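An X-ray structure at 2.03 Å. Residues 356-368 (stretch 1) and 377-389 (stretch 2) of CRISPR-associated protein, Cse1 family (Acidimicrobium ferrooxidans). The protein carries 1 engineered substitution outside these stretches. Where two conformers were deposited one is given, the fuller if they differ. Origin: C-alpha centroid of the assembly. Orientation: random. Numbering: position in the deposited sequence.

Stretch 1, residues 356-368: GIALVSLLVTSAK
Stretch 2, residues 377-389: DDLAYDRLDTPLA

Residues 359-368 and 377-387 form neighbouring antiparallel strands, their N-to-C directions 157° apart, in a register that pairs Leu-359 with Pro-387, Leu-363 with Arg-383 and Ala-367 with Leu-379 without hydrogen bonds. The alternate pairs are bonded twice: Leu-362 N donates to Leu-384 O (2.8 Å) and Leu-384 N to Leu-362 O (3.0 Å), and Val-360, Val-364, Ser-366 and Lys-368 repeat the pattern with Thr-386, Asp-382, Ala-380 and Asp-378. Phi near -90 to -150° and psi near 120 to 160° hold most of the ladder extended. Proline is tolerated at 387 because the non-hydrogen-bonded pair with Leu-359 needs no N-H from it towards stretch 1.

Leu-388 has the most surface covered, 81 Å². Here the chain leaves the strand (phi/psi -62/-27°), yet Leu-388 N still reaches Ala-358 O at 2.8 Å, prolonging the ladder. Its side chain (chi1 -94°, chi2 p) sets CD1 4.1 Å from both Ile-357 CG2 and Val-360 CG1, an apolar contact among branched side chains. A water donates to Ala-358 O (2.7 Å) and accepts from Ala-389 N (2.9 Å).

At the other end Lys-368 has 76 Å² covered. Its O accepts from Asp-377 N (2.7 Å) and Asp-378 N (3.1 Å), while its N donates to Asp-378 O (2.9 Å). Lys-368 CB lies 4.0 Å from Asp-378 CB, but the long chain (t, t, -92°, t) leads away, as an exposed ammonium can.

Midway, Leu-362 (m, t), with 62 Å² covered, shares a face with Val-360 and Val-364; its CD1 comes 3.6 Å from Thr-386 OG1, whose hydroxyl is satisfied by donating to Leu-384 O (3.1 Å). On the opposite face Leu-363 (t, p) packs CD1 against the Tyr-381 ring edge, 3.8 Å from Tyr-381 CE1, and over one face of the Arg-383 guanidinium, 3.8 Å from Arg-383 NH2. Arg-383 NH2 also bonds weakly to Tyr-381 OH (3.3 Å).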

# COMPACT_ATOMS: atom_id res chain seq x y z
N GLY A 356 -12.32 11.48 19.43
CA GLY A 356 -13.53 11.44 18.62
C GLY A 356 -13.41 10.73 17.28
O GLY A 356 -14.23 10.97 16.38
N ILE A 357 -12.45 9.79 17.15
CA ILE A 357 -12.24 9.03 15.92
C ILE A 357 -12.72 7.61 16.15
O ILE A 357 -12.20 6.94 17.02
CB ILE A 357 -10.73 9.04 15.49
CG1 ILE A 357 -10.15 10.47 15.40
CG2 ILE A 357 -10.55 8.36 14.15
CD1 ILE A 357 -8.67 10.49 15.80
N ALA A 358 -13.69 7.15 15.38
CA ALA A 358 -14.20 5.79 15.51
C ALA A 358 -13.63 4.85 14.44
O ALA A 358 -13.39 3.65 14.72
CB ALA A 358 -15.71 5.82 15.43
N LEU A 359 -13.45 5.37 13.19
CA LEU A 359 -12.97 4.62 12.05
C LEU A 359 -11.94 5.38 11.27
O LEU A 359 -11.90 6.61 11.30
CB LEU A 359 -14.10 4.30 11.06
CG LEU A 359 -15.32 3.56 11.62
CD1 LEU A 359 -16.58 4.26 11.21
CD2 LEU A 359 -15.34 2.12 11.10
N VAL A 360 -11.11 4.61 10.60
CA VAL A 360 -10.12 5.11 9.62
C VAL A 360 -10.20 4.21 8.46
O VAL A 360 -10.51 3.02 8.61
CB VAL A 360 -8.67 5.24 10.13
CG1 VAL A 360 -8.56 6.37 11.16
CG2 VAL A 360 -8.14 3.92 10.67
N SER A 361 -9.84 4.73 7.30
CA SER A 361 -9.76 3.92 6.12
C SER A 361 -8.27 3.58 5.90
O SER A 361 -7.45 4.49 5.66
CB SER A 361 -10.37 4.70 4.97
OG SER A 361 -10.10 4.04 3.75
N LEU A 362 -7.91 2.29 5.96
CA LEU A 362 -6.52 1.90 5.84
C LEU A 362 -6.19 1.68 4.39
O LEU A 362 -6.79 0.83 3.76
CB LEU A 362 -6.23 0.62 6.64
CG LEU A 362 -6.43 0.70 8.12
CD1 LEU A 362 -6.08 -0.60 8.74
CD2 LEU A 362 -5.59 1.88 8.76
N LEU A 363 -5.25 2.45 3.87
CA LEU A 363 -4.77 2.31 2.50
C LEU A 363 -3.65 1.32 2.55
O LEU A 363 -2.70 1.55 3.27
CB LEU A 363 -4.28 3.65 1.97
CG LEU A 363 -3.53 3.67 0.61
CD1 LEU A 363 -4.34 3.08 -0.52
CD2 LEU A 363 -3.13 5.06 0.29
N VAL A 364 -3.71 0.24 1.77
CA VAL A 364 -2.64 -0.74 1.72
C VAL A 364 -2.12 -0.88 0.33
O VAL A 364 -2.92 -1.10 -0.61
CB VAL A 364 -3.32 -2.08 2.22
CG1 VAL A 364 -2.46 -3.29 2.07
CG2 VAL A 364 -3.79 -1.96 3.66
N THR A 365 -0.82 -0.90 0.16
CA THR A 365 -0.20 -1.27 -1.12
C THR A 365 1.00 -2.24 -0.97
O THR A 365 1.70 -2.21 0.04
CB THR A 365 0.30 -0.03 -1.93
OG1 THR A 365 1.50 0.47 -1.28
CG2 THR A 365 -0.79 1.06 -2.06
N SER A 366 1.19 -3.13 -1.97
CA SER A 366 2.42 -3.96 -2.06
C SER A 366 2.66 -4.30 -3.48
O SER A 366 1.76 -4.20 -4.29
CB SER A 366 2.35 -5.22 -1.18
OG SER A 366 1.47 -6.14 -1.77
N ALA A 367 3.88 -4.69 -3.80
CA ALA A 367 4.29 -5.02 -5.17
C ALA A 367 5.05 -6.28 -5.19
O ALA A 367 5.68 -6.63 -4.19
CB ALA A 367 5.13 -3.90 -5.73
N LYS A 368 4.98 -6.97 -6.35
CA LYS A 368 5.70 -8.20 -6.64
C LYS A 368 6.35 -8.04 -8.02
O LYS A 368 5.69 -7.57 -8.97
CB LYS A 368 4.78 -9.40 -6.59
CG LYS A 368 5.53 -10.70 -6.32
CD LYS A 368 4.72 -11.95 -6.73
CE LYS A 368 3.89 -12.54 -5.60
NZ LYS A 368 3.27 -13.84 -6.01
N ASP A 377 5.16 -7.50 -11.63
CA ASP A 377 4.24 -8.59 -11.97
C ASP A 377 2.91 -8.45 -11.28
O ASP A 377 1.92 -8.89 -11.81
CB ASP A 377 4.83 -9.93 -11.57
CG ASP A 377 5.85 -10.48 -12.54
OD1 ASP A 377 6.24 -9.74 -13.49
OD2 ASP A 377 6.26 -11.64 -12.36
N ASP A 378 2.87 -7.90 -10.10
CA ASP A 378 1.61 -7.80 -9.38
C ASP A 378 1.64 -6.62 -8.48
O ASP A 378 2.69 -6.26 -7.97
CB ASP A 378 1.33 -9.05 -8.54
CG ASP A 378 -0.10 -9.54 -8.74
OD1 ASP A 378 -1.06 -8.70 -8.56
OD2 ASP A 378 -0.28 -10.73 -9.14
N LEU A 379 0.50 -6.01 -8.31
CA LEU A 379 0.40 -4.87 -7.43
C LEU A 379 -0.85 -5.05 -6.58
O LEU A 379 -1.90 -5.33 -7.15
CB LEU A 379 0.30 -3.60 -8.29
CG LEU A 379 0.36 -2.24 -7.60
CD1 LEU A 379 1.74 -2.00 -6.99
CD2 LEU A 379 0.08 -1.16 -8.62
N ALA A 380 -0.70 -5.09 -5.25
CA ALA A 380 -1.84 -5.12 -4.32
C ALA A 380 -2.13 -3.66 -3.94
O ALA A 380 -1.21 -2.86 -3.65
CB ALA A 380 -1.51 -5.95 -3.08
N TYR A 381 -3.39 -3.28 -3.99
CA TYR A 381 -3.81 -1.89 -3.73
C TYR A 381 -5.23 -1.96 -3.17
O TYR A 381 -6.04 -2.66 -3.74
CB TYR A 381 -3.71 -1.10 -5.02
CG TYR A 381 -4.65 0.08 -5.04
CD1 TYR A 381 -4.52 1.10 -4.10
CD2 TYR A 381 -5.69 0.16 -5.96
CE1 TYR A 381 -5.45 2.14 -4.03
CE2 TYR A 381 -6.60 1.23 -5.92
CZ TYR A 381 -6.48 2.20 -4.94
OH TYR A 381 -7.36 3.26 -4.82
N ASP A 382 -5.50 -1.40 -1.99
CA ASP A 382 -6.84 -1.52 -1.39
C ASP A 382 -7.02 -0.58 -0.28
O ASP A 382 -6.04 0.02 0.18
CB ASP A 382 -7.05 -2.98 -0.88
CG ASP A 382 -8.48 -3.56 -0.96
OD1 ASP A 382 -9.47 -2.76 -0.96
OD2 ASP A 382 -8.61 -4.83 -1.06
N ARG A 383 -8.27 -0.43 0.12
CA ARG A 383 -8.75 0.39 1.18
C ARG A 383 -9.68 -0.43 2.05
O ARG A 383 -10.51 -1.19 1.53
CB ARG A 383 -9.47 1.61 0.58
CG ARG A 383 -8.69 2.20 -0.60
CD ARG A 383 -9.21 3.55 -1.05
NE ARG A 383 -8.51 4.62 -0.37
CZ ARG A 383 -7.52 5.36 -0.85
NH1 ARG A 383 -6.97 6.31 -0.11
NH2 ARG A 383 -7.07 5.17 -2.10
N LEU A 384 -9.48 -0.37 3.38
CA LEU A 384 -10.31 -1.08 4.30
C LEU A 384 -10.79 -0.14 5.40
O LEU A 384 -9.97 0.34 6.18
CB LEU A 384 -9.53 -2.27 4.88
CG LEU A 384 -10.36 -3.22 5.78
CD1 LEU A 384 -11.54 -3.91 5.01
CD2 LEU A 384 -9.47 -4.24 6.44
N ASP A 385 -12.09 0.04 5.52
CA ASP A 385 -12.69 0.82 6.63
C ASP A 385 -12.60 0.03 7.95
O ASP A 385 -13.17 -1.08 8.09
CB ASP A 385 -14.14 1.22 6.30
CG ASP A 385 -14.28 2.33 5.23
OD1 ASP A 385 -13.39 3.21 5.16
OD2 ASP A 385 -15.35 2.38 4.55
N THR A 386 -11.74 0.51 8.84
CA THR A 386 -11.36 -0.19 10.04
C THR A 386 -11.66 0.61 11.35
O THR A 386 -11.06 1.69 11.58
CB THR A 386 -9.85 -0.58 9.97
OG1 THR A 386 -9.59 -1.28 8.74
CG2 THR A 386 -9.46 -1.52 11.12
N PRO A 387 -12.44 -0.00 12.27
CA PRO A 387 -12.67 0.62 13.57
C PRO A 387 -11.43 0.69 14.40
O PRO A 387 -10.61 -0.27 14.41
CB PRO A 387 -13.66 -0.34 14.26
CG PRO A 387 -14.23 -1.13 13.20
CD PRO A 387 -13.22 -1.25 12.14
N LEU A 388 -11.27 1.80 15.13
CA LEU A 388 -10.16 1.88 16.06
C LEU A 388 -10.30 0.80 17.13
O LEU A 388 -9.31 0.28 17.61
CB LEU A 388 -10.06 3.28 16.73
CG LEU A 388 -9.13 4.21 16.03
CD1 LEU A 388 -9.58 4.43 14.61
CD2 LEU A 388 -8.97 5.54 16.82
N ALA A 389 -11.52 0.37 17.39
CA ALA A 389 -11.77 -0.76 18.34
C ALA A 389 -11.03 -2.04 17.92
O ALA A 389 -10.56 -2.76 18.79
CB ALA A 389 -13.25 -1.04 18.42
O HOH W 1 -13.90 2.02 16.84